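Local coordinates for UDP-N-acetylglucosamine 3-dehydrogenase (Acidithiobacillus ferrooxidans, PDB 7BVJ), which catalyses the NAD(+)-dependent oxidation of the glucosamine 3-position of UDP-N-acetylglucosamine to a ketone, a step in making the diamino sugar of lipid A, at residues A[145-150]-A[216-221]. Sequence-based numbering, arbitrary orientation.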
ATOM      1  N   LEU A 145      -2.556  -7.065  12.494  1.00 19.26           N
ATOM      2  CA  LEU A 145      -2.554  -8.438  12.968  1.00 25.43           C
ATOM      3  C   LEU A 145      -3.529  -9.231  12.118  1.00 28.07           C
ATOM      4  O   LEU A 145      -4.722  -8.911  12.079  1.00 32.46           O
ATOM      5  CB  LEU A 145      -2.962  -8.495  14.443  1.00 29.30           C
ATOM      6  CG  LEU A 145      -2.464  -7.395  15.381  1.00 26.11           C
ATOM      7  CD1 LEU A 145      -2.913  -7.667  16.816  1.00 29.39           C
ATOM      8  CD2 LEU A 145      -0.938  -7.283  15.329  1.00 26.39           C
ATOM      9  N   ALA A 146      -3.026 -10.263  11.442  1.00 29.90           N
ATOM     10  CA  ALA A 146      -3.835 -11.090  10.565  1.00 28.31           C
ATOM     11  C   ALA A 146      -3.876 -12.528  11.071  1.00 34.57           C
ATOM     12  O   ALA A 146      -2.855 -13.054  11.524  1.00 31.26           O
ATOM     13  CB  ALA A 146      -3.282 -11.066   9.138  1.00 32.56           C
ATOM     14  N   PRO A 147      -5.037 -13.175  11.042  1.00 36.02           N
ATOM     15  CA  PRO A 147      -5.103 -14.577  11.458  1.00 35.24           C
ATOM     16  C   PRO A 147      -4.315 -15.473  10.516  1.00 36.27           C
ATOM     17  O   PRO A 147      -4.171 -15.196   9.321  1.00 34.79           O
ATOM     18  CB  PRO A 147      -6.602 -14.893  11.396  1.00 42.48           C
ATOM     19  CG  PRO A 147      -7.125 -13.967  10.355  1.00 38.09           C
ATOM     20  CD  PRO A 147      -6.327 -12.694  10.514  1.00 40.21           C
ATOM     21  N   PHE A 148      -3.798 -16.563  11.067  1.00 33.01           N
ATOM     22  CA  PHE A 148      -3.056 -17.514  10.251  1.00 35.24           C
ATOM     23  C   PHE A 148      -4.013 -18.257   9.323  1.00 33.53           C
ATOM     24  O   PHE A 148      -5.000 -18.844   9.776  1.00 36.12           O
ATOM     25  CB  PHE A 148      -2.288 -18.487  11.138  1.00 32.95           C
ATOM     26  CG  PHE A 148      -1.105 -19.084  10.460  1.00 31.74           C
ATOM     27  CD1 PHE A 148      -0.013 -18.299  10.136  1.00 32.22           C
ATOM     28  CD2 PHE A 148      -1.096 -20.417  10.107  1.00 38.35           C
ATOM     29  CE1 PHE A 148       1.088 -18.841   9.492  1.00 37.04           C
ATOM     30  CE2 PHE A 148      -0.005 -20.970   9.463  1.00 39.81           C
ATOM     31  CZ  PHE A 148       1.086 -20.181   9.153  1.00 43.56           C
ATOM     32  N   LYS A 149      -3.744 -18.194   8.027  1.00 36.78           N
ATOM     33  CA  LYS A 149      -4.540 -18.833   6.991  1.00 39.79           C
ATOM     34  C   LYS A 149      -3.657 -19.786   6.195  1.00 36.32           C
ATOM     35  O   LYS A 149      -2.425 -19.708   6.276  1.00 33.28           O
ATOM     36  CB  LYS A 149      -5.164 -17.796   6.043  1.00 35.83           C
ATOM     37  CG  LYS A 149      -5.813 -16.609   6.709  1.00 42.29           C
ATOM     38  CD  LYS A 149      -5.408 -15.326   6.005  1.00 40.52           C
ATOM     39  CE  LYS A 149      -5.694 -14.102   6.869  1.00 34.92           C
ATOM     40  NZ  LYS A 149      -4.804 -12.960   6.513  1.00 48.20           N
ATOM     41  N   PRO A 150      -4.249 -20.698   5.410  1.00 41.19           N
ATOM     42  CA  PRO A 150      -3.413 -21.657   4.666  1.00 36.50           C
ATOM     43  C   PRO A 150      -2.286 -21.010   3.885  1.00 36.78           C
ATOM     44  O   PRO A 150      -1.217 -21.614   3.733  1.00 36.12           O
ATOM     45  CB  PRO A 150      -4.429 -22.352   3.748  1.00 37.31           C
ATOM     46  CG  PRO A 150      -5.679 -22.348   4.538  1.00 34.39           C
ATOM     47  CD  PRO A 150      -5.686 -21.005   5.250  1.00 39.49           C
ATOM     48  N   ARG A 216      -5.498 -14.609  16.574  1.00 41.68           N
ATOM     49  CA  ARG A 216      -6.830 -15.210  16.526  1.00 46.63           C
ATOM     50  C   ARG A 216      -7.759 -14.414  15.614  1.00 50.24           C
ATOM     51  O   ARG A 216      -8.235 -14.919  14.587  1.00 48.30           O
ATOM     52  CB  ARG A 216      -7.422 -15.295  17.936  1.00 54.04           C
ATOM     53  CG  ARG A 216      -6.648 -16.164  18.919  1.00 54.44           C
ATOM     54  CD  ARG A 216      -7.593 -16.967  19.810  1.00 51.75           C
ATOM     55  NE  ARG A 216      -8.380 -17.920  19.027  1.00 65.54           N
ATOM     56  CZ  ARG A 216      -8.873 -19.057  19.507  1.00 67.20           C
ATOM     57  NH1 ARG A 216      -8.667 -19.385  20.776  1.00 60.51           N
ATOM     58  NH2 ARG A 216      -9.575 -19.868  18.719  1.00 62.10           N
ATOM     59  N   GLU A 217      -8.019 -13.157  15.967  1.00 46.50           N
ATOM     60  CA  GLU A 217      -8.912 -12.330  15.172  1.00 46.91           C
ATOM     61  C   GLU A 217      -8.157 -11.150  14.562  1.00 44.93           C
ATOM     62  O   GLU A 217      -7.195 -10.643  15.155  1.00 42.58           O
ATOM     63  CB  GLU A 217     -10.081 -11.811  16.023  1.00 47.36           C
ATOM     64  CG  GLU A 217      -9.690 -10.749  17.050  1.00 54.28           C
ATOM     65  CD  GLU A 217      -9.092 -11.347  18.318  1.00 66.89           C
ATOM     66  OE1 GLU A 217      -9.624 -11.061  19.416  1.00 73.76           O
ATOM     67  OE2 GLU A 217      -8.095 -12.103  18.215  1.00 62.35           O
ATOM     68  N   PRO A 218      -8.570 -10.694  13.377  1.00 37.00           N
ATOM     69  CA  PRO A 218      -7.872  -9.575  12.732  1.00 38.92           C
ATOM     70  C   PRO A 218      -7.903  -8.317  13.594  1.00 37.75           C
ATOM     71  O   PRO A 218      -8.808  -8.108  14.407  1.00 35.28           O
ATOM     72  CB  PRO A 218      -8.655  -9.371  11.428  1.00 32.43           C
ATOM     73  CG  PRO A 218      -9.451 -10.630  11.243  1.00 45.48           C
ATOM     74  CD  PRO A 218      -9.741 -11.136  12.608  1.00 39.73           C
ATOM     75  N   ALA A 219      -6.888  -7.479  13.412  1.00 36.30           N
ATOM     76  CA  ALA A 219      -6.824  -6.191  14.097  1.00 32.84           C
ATOM     77  C   ALA A 219      -5.989  -5.241  13.253  1.00 31.81           C
ATOM     78  O   ALA A 219      -4.836  -5.546  12.939  1.00 29.09           O
ATOM     79  CB  ALA A 219      -6.232  -6.336  15.495  1.00 40.00           C
ATOM     80  N   ARG A 220      -6.574  -4.105  12.873  1.00 27.13           N
ATOM     81  CA  ARG A 220      -5.935  -3.105  12.015  1.00 26.90           C
ATOM     82  C   ARG A 220      -6.220  -1.751  12.650  1.00 31.08           C
ATOM     83  O   ARG A 220      -7.259  -1.141  12.362  1.00 26.85           O
ATOM     84  CB  ARG A 220      -6.477  -3.169  10.587  1.00 24.70           C
ATOM     85  CG  ARG A 220      -5.748  -4.092   9.659  1.00 31.42           C
ATOM     86  CD  ARG A 220      -6.288  -3.955   8.262  1.00 27.94           C
ATOM     87  NE  ARG A 220      -6.706  -5.239   7.718  1.00 42.10           N
ATOM     88  CZ  ARG A 220      -7.242  -5.405   6.510  1.00 49.86           C
ATOM     89  NH1 ARG A 220      -7.435  -4.352   5.716  1.00 33.99           N
ATOM     90  NH2 ARG A 220      -7.587  -6.623   6.096  1.00 44.19           N
ATOM     91  N   ARG A 221      -5.306  -1.292  13.506  1.00 26.62           N
ATOM     92  CA  ARG A 221      -5.532  -0.086  14.286  1.00 22.30           C
ATOM     93  C   ARG A 221      -4.297   0.804  14.260  1.00 25.43           C
ATOM     94  O   ARG A 221      -3.173   0.333  14.046  1.00 24.82           O
ATOM     95  CB  ARG A 221      -5.934  -0.452  15.713  1.00 31.32           C
ATOM     96  CG  ARG A 221      -7.270  -1.213  15.765  1.00 39.41           C
ATOM     97  CD  ARG A 221      -7.804  -1.383  17.178  1.00 39.28           C
ATOM     98  NE  ARG A 221      -6.775  -1.819  18.117  1.00 48.51           N
ATOM     99  CZ  ARG A 221      -6.651  -3.060  18.580  1.00 51.01           C
ATOM    100  NH1 ARG A 221      -7.494  -4.009  18.187  1.00 48.29           N
ATOM    101  NH2 ARG A 221      -5.677  -3.352  19.435  1.00 51.50           N
TER
HETATM  102  O   HOH W   1      -5.780  -7.892   9.645  1.00 31.91           O
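Leu145 and Ala219 form an antiparallel hydrogen-bonded pair where strand 219-225 begins beside the last part of strand 139-147, in the mixed sheet of the C-terminal domain of this Gfo/Idh/MocA-family enzyme. Leu145 N donates to Ala219 O at 2.8 Å, and Ala219 N returns a bond to Leu145 O at 2.9 Å, bent to 155° at the hydrogen. The next donor facing 216-221 would be the N of residue 147, but Pro147 has no N-H, and the pairing stops there. Pro218 adds a CA-H...O contact to the oxygen already bonded by Ala219 N, its CA 3.3 Å from Leu145 O. On the face shared by Leu145 and Ala219, the leucine CG lies beside the backbone N (chi1 -38°), anti to the carbonyl carbon, and Leu145 CD1 rests 3.8 Å from Ala219 CB. The small methyl suits close pairing with the branched leucine, which also packs on Ser212 and Val215 of strand 206-215. The side chains of Pro147 and Pro218 cross at a slant, Pro147 CD 3.8 Å from Pro218 CG, while Pro147 CB sits against Arg216 O. The oxygen of a water lies 2.8 Å from Leu145 O, to which the water donates, and weakly accepts from Arg220 NE, in the plane of the guanidinium at its edge.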